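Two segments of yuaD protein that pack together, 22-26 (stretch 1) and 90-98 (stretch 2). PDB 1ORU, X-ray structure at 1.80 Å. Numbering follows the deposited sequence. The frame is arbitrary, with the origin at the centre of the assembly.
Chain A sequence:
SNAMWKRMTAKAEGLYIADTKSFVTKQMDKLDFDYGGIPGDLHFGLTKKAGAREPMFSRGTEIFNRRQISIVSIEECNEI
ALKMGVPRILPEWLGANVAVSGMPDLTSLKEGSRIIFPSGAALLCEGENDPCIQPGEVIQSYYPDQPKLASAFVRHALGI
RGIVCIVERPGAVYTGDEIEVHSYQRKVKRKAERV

Stretch 1, residues 22-26: SFVTK
Stretch 2 (90-98) LPEWLGANV

This is a small contact between a segment without regular secondary structure and a tight turn, burying 325 Å² over both sides and governed mainly by backbone carbonyls, with Thr 25 as its anchor. Residues 91-93 hold helical phi/psi near -60/-35, and Leu 94 follows at -93/4. Gly 95 then swings to 68/27, and Ala 96 leaves extended at -73/150. Internal bonds fix this shape: Pro 91 O accepts from Leu 94 N at 3.0 Å and Ala 96 N at 3.1 Å, while Glu 92 O accepts from Gly 95 N at 3.0 Å.

The opposing segment is set by CA-CA distances of 4.7 Å for Val 24 to Gly 95 and 4.8 Å for Thr 25 to Glu 92. Phe 23 lies at -87/-7; Val 24 (-76/117) and Thr 25 (-83/166) are extended. Thr 25 points its CA-to-CB bond toward the turn, and its p rotamer lets OG1 donate to Ala 96 O at 2.9 Å. Its backbone adds a weak bond, Thr 25 N to Glu 92 O at 3.3 Å, and Val 24 CA makes a CA-H...O contact with that same Glu 92 O, also at 3.3 Å. The m rotamer of Glu 92 brings its CG to 3.3 Å from Thr 25 O before the chain end leads away.

Gly 95 suits its place twice over: positive phi favours glycine, and an ideal CB would sit 2.8 Å from Phe 23 O, a clash. Without one, Gly 95 CA approaches Phe 23 O to 3.1 Å. A water oxygen lies 2.9 Å from Phe 23 O and 2.9 Å from Gly 95 O, bridging the two carbonyls. Phe 23, chi1 p and chi2 68°, turns its ring edge to the turn, with CE1 3.4 Å from Trp 93 O.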

# COMPACT_ATOMS: atom_id res chain seq x y z
N SER A 22 -4.72 -25.26 -3.99
CA SER A 22 -5.80 -24.71 -4.80
C SER A 22 -6.14 -23.30 -4.34
O SER A 22 -6.15 -23.03 -3.14
CB SER A 22 -7.05 -25.58 -4.67
OG SER A 22 -8.17 -24.94 -5.25
N PHE A 23 -6.43 -22.40 -5.27
CA PHE A 23 -6.77 -21.04 -4.86
C PHE A 23 -8.26 -20.90 -4.56
O PHE A 23 -8.70 -19.86 -4.07
CB PHE A 23 -6.31 -20.00 -5.89
CG PHE A 23 -7.07 -20.00 -7.18
CD1 PHE A 23 -8.41 -19.60 -7.22
CD2 PHE A 23 -6.44 -20.36 -8.37
CE1 PHE A 23 -9.10 -19.54 -8.43
CE2 PHE A 23 -7.12 -20.30 -9.59
CZ PHE A 23 -8.45 -19.90 -9.62
N VAL A 24 -9.04 -21.94 -4.85
CA VAL A 24 -10.46 -21.90 -4.55
C VAL A 24 -10.54 -22.13 -3.05
O VAL A 24 -10.12 -23.16 -2.53
CB VAL A 24 -11.23 -23.00 -5.31
CG1 VAL A 24 -12.67 -23.09 -4.82
CG2 VAL A 24 -11.21 -22.69 -6.80
N THR A 25 -11.06 -21.13 -2.34
CA THR A 25 -11.14 -21.17 -0.89
C THR A 25 -12.35 -21.92 -0.35
O THR A 25 -13.28 -22.22 -1.10
CB THR A 25 -11.14 -19.73 -0.35
OG1 THR A 25 -12.20 -18.98 -0.96
CG2 THR A 25 -9.82 -19.05 -0.68
N LYS A 26 -12.31 -22.23 0.94
CA LYS A 26 -13.42 -22.93 1.59
C LYS A 26 -13.89 -22.12 2.79
O LYS A 26 -13.08 -21.59 3.56
CB LYS A 26 -13.03 -24.35 2.01
CG LYS A 26 -11.87 -24.46 2.96
CD LYS A 26 -11.57 -25.93 3.26
CE LYS A 26 -11.22 -26.70 1.99
NZ LYS A 26 -10.83 -28.10 2.28
N LEU A 90 -19.65 -17.41 -6.93
CA LEU A 90 -19.31 -17.58 -5.51
C LEU A 90 -17.94 -17.02 -5.17
O LEU A 90 -16.98 -17.18 -5.93
CB LEU A 90 -19.35 -19.06 -5.14
CG LEU A 90 -20.69 -19.77 -5.37
CD1 LEU A 90 -20.58 -21.22 -4.90
CD2 LEU A 90 -21.80 -19.05 -4.63
N PRO A 91 -17.82 -16.34 -4.01
CA PRO A 91 -16.53 -15.77 -3.61
C PRO A 91 -15.41 -16.81 -3.62
O PRO A 91 -14.26 -16.50 -3.94
CB PRO A 91 -16.82 -15.24 -2.20
CG PRO A 91 -18.25 -14.79 -2.31
CD PRO A 91 -18.89 -15.96 -3.07
N GLU A 92 -15.76 -18.05 -3.28
CA GLU A 92 -14.79 -19.15 -3.24
C GLU A 92 -14.09 -19.35 -4.58
O GLU A 92 -12.88 -19.60 -4.64
CB GLU A 92 -15.47 -20.46 -2.84
CG GLU A 92 -16.05 -20.47 -1.44
CD GLU A 92 -17.55 -20.19 -1.41
OE1 GLU A 92 -17.99 -19.22 -2.06
OE2 GLU A 92 -18.27 -20.95 -0.73
N TRP A 93 -14.86 -19.26 -5.66
CA TRP A 93 -14.33 -19.45 -7.00
C TRP A 93 -13.30 -18.38 -7.34
O TRP A 93 -12.40 -18.62 -8.16
CB TRP A 93 -15.45 -19.39 -8.03
CG TRP A 93 -16.56 -20.38 -7.79
CD1 TRP A 93 -16.53 -21.46 -6.96
CD2 TRP A 93 -17.83 -20.39 -8.43
NE1 TRP A 93 -17.72 -22.15 -7.03
CE2 TRP A 93 -18.54 -21.51 -7.93
CE3 TRP A 93 -18.45 -19.56 -9.37
CZ2 TRP A 93 -19.84 -21.82 -8.35
CZ3 TRP A 93 -19.74 -19.87 -9.79
CH2 TRP A 93 -20.42 -20.99 -9.27
N LEU A 94 -13.42 -17.22 -6.72
CA LEU A 94 -12.50 -16.12 -6.98
C LEU A 94 -11.35 -16.12 -5.97
O LEU A 94 -10.50 -15.22 -5.98
CB LEU A 94 -13.24 -14.78 -6.92
CG LEU A 94 -14.45 -14.64 -7.86
CD1 LEU A 94 -15.10 -13.28 -7.64
CD2 LEU A 94 -14.01 -14.79 -9.29
N GLY A 95 -11.32 -17.13 -5.11
CA GLY A 95 -10.27 -17.23 -4.11
C GLY A 95 -10.31 -16.15 -3.05
O GLY A 95 -9.29 -15.80 -2.45
N ALA A 96 -11.50 -15.61 -2.79
CA ALA A 96 -11.64 -14.55 -1.79
C ALA A 96 -11.53 -15.10 -0.37
O ALA A 96 -11.87 -16.25 -0.11
CB ALA A 96 -12.98 -13.85 -1.96
N ASN A 97 -11.03 -14.27 0.54
CA ASN A 97 -10.89 -14.65 1.94
C ASN A 97 -12.03 -14.01 2.73
O ASN A 97 -12.42 -14.51 3.79
CB ASN A 97 -9.56 -14.16 2.50
CG ASN A 97 -8.38 -14.82 1.83
OD1 ASN A 97 -8.22 -16.04 1.88
ND2 ASN A 97 -7.55 -14.02 1.17
N VAL A 98 -12.55 -12.91 2.21
CA VAL A 98 -13.65 -12.22 2.86
C VAL A 98 -14.64 -11.74 1.80
O VAL A 98 -14.26 -11.16 0.78
CB VAL A 98 -13.17 -10.97 3.66
CG1 VAL A 98 -14.35 -10.35 4.41
CG2 VAL A 98 -12.07 -11.37 4.62
O HOH W 1 -7.19 -17.83 -2.64